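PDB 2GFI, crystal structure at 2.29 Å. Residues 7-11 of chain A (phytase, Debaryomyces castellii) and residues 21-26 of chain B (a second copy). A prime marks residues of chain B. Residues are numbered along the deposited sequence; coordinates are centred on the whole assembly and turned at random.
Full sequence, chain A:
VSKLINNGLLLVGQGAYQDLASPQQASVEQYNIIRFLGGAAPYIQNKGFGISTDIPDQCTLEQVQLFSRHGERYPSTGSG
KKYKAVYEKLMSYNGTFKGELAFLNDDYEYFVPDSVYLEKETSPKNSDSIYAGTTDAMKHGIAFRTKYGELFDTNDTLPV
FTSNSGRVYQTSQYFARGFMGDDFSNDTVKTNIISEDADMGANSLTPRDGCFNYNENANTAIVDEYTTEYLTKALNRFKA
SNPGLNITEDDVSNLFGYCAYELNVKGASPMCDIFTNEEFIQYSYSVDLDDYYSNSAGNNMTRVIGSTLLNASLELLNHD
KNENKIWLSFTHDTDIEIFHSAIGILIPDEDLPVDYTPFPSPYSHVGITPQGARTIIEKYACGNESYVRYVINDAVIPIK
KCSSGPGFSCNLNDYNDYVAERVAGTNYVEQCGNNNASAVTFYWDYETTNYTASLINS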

ATOM      1  N   ASN A   7      -3.698 -13.442  -4.488  1.00 24.06           N
ATOM      2  CA  ASN A   7      -4.429 -12.218  -4.636  1.00 24.19           C
ATOM      3  C   ASN A   7      -3.506 -11.054  -4.936  1.00 22.12           C
ATOM      4  O   ASN A   7      -3.941  -9.930  -4.982  1.00 21.18           O
ATOM      5  CB  ASN A   7      -5.337 -11.985  -3.428  1.00 25.60           C
ATOM      6  CG  ASN A   7      -4.592 -11.532  -2.233  1.00 27.49           C
ATOM      7  OD1 ASN A   7      -3.425 -11.898  -2.009  1.00 32.08           O
ATOM      8  ND2 ASN A   7      -5.250 -10.720  -1.439  1.00 31.98           N
ATOM      9  N   GLY A   8      -2.235 -11.358  -5.184  1.00 21.16           N
ATOM     10  CA  GLY A   8      -1.249 -10.346  -5.528  1.00 20.16           C
ATOM     11  C   GLY A   8      -0.024 -10.925  -6.203  1.00 19.28           C
ATOM     12  O   GLY A   8       0.026 -12.122  -6.570  1.00 18.69           O
ATOM     13  N   LEU A   9       0.985 -10.082  -6.328  1.00 18.15           N
ATOM     14  CA  LEU A   9       2.156 -10.401  -7.136  1.00 17.43           C
ATOM     15  C   LEU A   9       3.381 -10.607  -6.271  1.00 17.49           C
ATOM     16  O   LEU A   9       4.445 -10.940  -6.780  1.00 18.03           O
ATOM     17  CB  LEU A   9       2.415  -9.283  -8.150  1.00 16.52           C
ATOM     18  CG  LEU A   9       1.260  -9.011  -9.100  1.00 16.73           C
ATOM     19  CD1 LEU A   9       1.463  -7.740  -9.919  1.00 15.91           C
ATOM     20  CD2 LEU A   9       1.092 -10.242 -10.019  1.00 17.73           C
ATOM     21  N   LEU A  10       3.233 -10.420  -4.961  1.00 17.79           N
ATOM     22  CA  LEU A  10       4.398 -10.390  -4.077  1.00 18.72           C
ATOM     23  C   LEU A  10       4.636 -11.744  -3.419  1.00 18.76           C
ATOM     24  O   LEU A  10       3.739 -12.345  -2.845  1.00 18.95           O
ATOM     25  CB  LEU A  10       4.276  -9.291  -3.006  1.00 18.53           C
ATOM     26  CG  LEU A  10       4.071  -7.880  -3.551  1.00 20.55           C
ATOM     27  CD1 LEU A  10       3.787  -6.928  -2.405  1.00 19.63           C
ATOM     28  CD2 LEU A  10       5.271  -7.414  -4.384  1.00 20.44           C
ATOM     29  N   LEU A  11       5.875 -12.174  -3.500  1.00 18.80           N
ATOM     30  CA  LEU A  11       6.360 -13.400  -2.897  1.00 19.91           C
ATOM     31  C   LEU A  11       6.886 -13.120  -1.486  1.00 20.09           C
ATOM     32  O   LEU A  11       8.011 -13.509  -1.122  1.00 21.05           O
ATOM     33  CB  LEU A  11       7.477 -13.936  -3.786  1.00 19.15           C
ATOM     34  CG  LEU A  11       7.191 -14.991  -4.873  1.00 19.17           C
ATOM     35  CD1 LEU A  11       5.769 -15.417  -5.065  1.00 17.54           C
ATOM     36  CD2 LEU A  11       7.948 -14.728  -6.198  1.00 15.42           C
TER
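Chain B, residues 21-26: ASPQQA

Chain B meets residues 7-11 of chain A through a compact turn, in which Pro23′, Gln24′ and Gln25′ form a short 3-10 segment flanked by loop. The chain A stretch has no regular secondary structure, and the two backbones do not pair: the nearest CA atoms, those of Leu9 and Gln24′, are 6.6 Å apart. End to end, the two stretches run in roughly the same direction. The space between them is bridged mainly by the side chain of Gln24′, and the two stretches together bury 222 Å².

In chain A, Asn7 makes no contact with the turn, its OD1 staying 6.6 Å from NE2 of Gln24′. Contact begins at Gly8, whose backbone is extended (phi/psi -161/-169°) and whose CA lies 3.4 Å from OE1 of Gln24′. The absence of a side chain matters here, because a CB in ideal position on Gly8 would lie 2.9 Å from OE1 of Gln24′, a clash.

Leu9 is the centre of the contact. Its backbone N donates a hydrogen bond to OE1 of Gln24′ at 2.6 Å, with an angle of 152° at the hydrogen. The CA-to-CB bond of Gln24′ is toward chain A, and its m, t conformation carries the side-chain amide well beyond its own backbone. The CB of Leu9 also lies close to the acceptor, 3.4 Å from OE1 of Gln24′. Farther out, the Leu9 side chain, in the m, t rotamer and with its CA-to-CB bond also toward the other stretch, places CD1 4.1 Å from CG of Gln25′ and 4.2 Å from OG of Ser22′, so that its methyl end packs against the turn.

Leu10 continues the contact on the nitrogen side of the Gln24′ side-chain amide. Its CA-to-CB bond runs sideways, but the end of the side chain comes nearer, and CD1 approaches NE2 of Gln24′ to 3.7 Å, a packing contact. Leu11 is buried but takes no part, its CD1 lying 9.5 Å from OE1 of Gln24′.

The turn that presents Gln24′ is braced from within. The backbone N of Gln25′ donates a hydrogen bond to O of Ser22′ at 2.9 Å, and N of Gln24′ donates one to OG of Ser22′ at 3.0 Å. OE1 of Gln25′ accepts from N of Ala21′ at 2.8 Å and from N of Ser22′ at 2.9 Å, folding this side chain back over the start of the turn, while that of Gln24′ reaches across to chain A.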

ATOM      1  N   ALA B  21      -2.571  -1.910 -13.778  1.00 19.05           N
ATOM      2  CA  ALA B  21      -3.728  -2.708 -13.425  1.00 18.63           C
ATOM      3  C   ALA B  21      -3.702  -2.842 -11.923  1.00 18.12           C
ATOM      4  O   ALA B  21      -4.734  -2.683 -11.249  1.00 17.58           O
ATOM      5  CB  ALA B  21      -3.630  -4.110 -14.092  1.00 18.24           C
ATOM      6  N   SER B  22      -2.494  -3.114 -11.409  1.00 17.30           N
ATOM      7  CA  SER B  22      -2.271  -3.328  -9.990  1.00 16.87           C
ATOM      8  C   SER B  22      -1.226  -2.349  -9.503  1.00 16.14           C
ATOM      9  O   SER B  22      -0.252  -2.107 -10.200  1.00 16.59           O
ATOM     10  CB  SER B  22      -1.745  -4.747  -9.757  1.00 17.00           C
ATOM     11  OG  SER B  22      -1.309  -4.929  -8.412  1.00 17.27           O
ATOM     12  N   PRO B  23      -1.399  -1.809  -8.298  1.00 16.05           N
ATOM     13  CA  PRO B  23      -0.385  -0.940  -7.715  1.00 15.65           C
ATOM     14  C   PRO B  23       0.904  -1.678  -7.493  1.00 16.51           C
ATOM     15  O   PRO B  23       1.971  -1.059  -7.391  1.00 18.07           O
ATOM     16  CB  PRO B  23      -0.994  -0.507  -6.382  1.00 15.54           C
ATOM     17  CG  PRO B  23      -2.140  -1.407  -6.135  1.00 15.16           C
ATOM     18  CD  PRO B  23      -2.596  -1.937  -7.443  1.00 15.16           C
ATOM     19  N   GLN B  24       0.841  -3.002  -7.452  1.00 16.23           N
ATOM     20  CA  GLN B  24       2.052  -3.787  -7.316  1.00 15.47           C
ATOM     21  C   GLN B  24       2.861  -3.846  -8.603  1.00 14.78           C
ATOM     22  O   GLN B  24       3.960  -4.377  -8.600  1.00 15.30           O
ATOM     23  CB  GLN B  24       1.730  -5.194  -6.798  1.00 15.29           C
ATOM     24  CG  GLN B  24       1.062  -5.203  -5.426  1.00 15.16           C
ATOM     25  CD  GLN B  24       0.642  -6.614  -4.988  1.00 16.79           C
ATOM     26  OE1 GLN B  24       0.612  -7.529  -5.799  1.00 18.57           O
ATOM     27  NE2 GLN B  24       0.331  -6.778  -3.715  1.00 15.18           N
ATOM     28  N   GLN B  25       2.358  -3.279  -9.694  1.00 14.84           N
ATOM     29  CA  GLN B  25       3.159  -3.172 -10.922  1.00 15.17           C
ATOM     30  C   GLN B  25       4.092  -1.958 -10.887  1.00 15.46           C
ATOM     31  O   GLN B  25       4.986  -1.835 -11.727  1.00 15.46           O
ATOM     32  CB  GLN B  25       2.266  -3.124 -12.152  1.00 14.49           C
ATOM     33  CG  GLN B  25       1.506  -4.410 -12.364  1.00 15.37           C
ATOM     34  CD  GLN B  25       0.588  -4.297 -13.547  1.00 16.36           C
ATOM     35  OE1 GLN B  25      -0.541  -3.813 -13.417  1.00 15.69           O
ATOM     36  NE2 GLN B  25       1.074  -4.719 -14.725  1.00 16.68           N
ATOM     37  N   ALA B  26       3.877  -1.095  -9.893  1.00 16.28           N
ATOM     38  CA  ALA B  26       4.637   0.150  -9.701  1.00 17.36           C
ATOM     39  C   ALA B  26       5.879  -0.101  -8.949  1.00 17.58           C
ATOM     40  O   ALA B  26       5.889  -0.926  -8.018  1.00 18.14           O
ATOM     41  CB  ALA B  26       3.802   1.216  -8.933  1.00 16.48           C
TER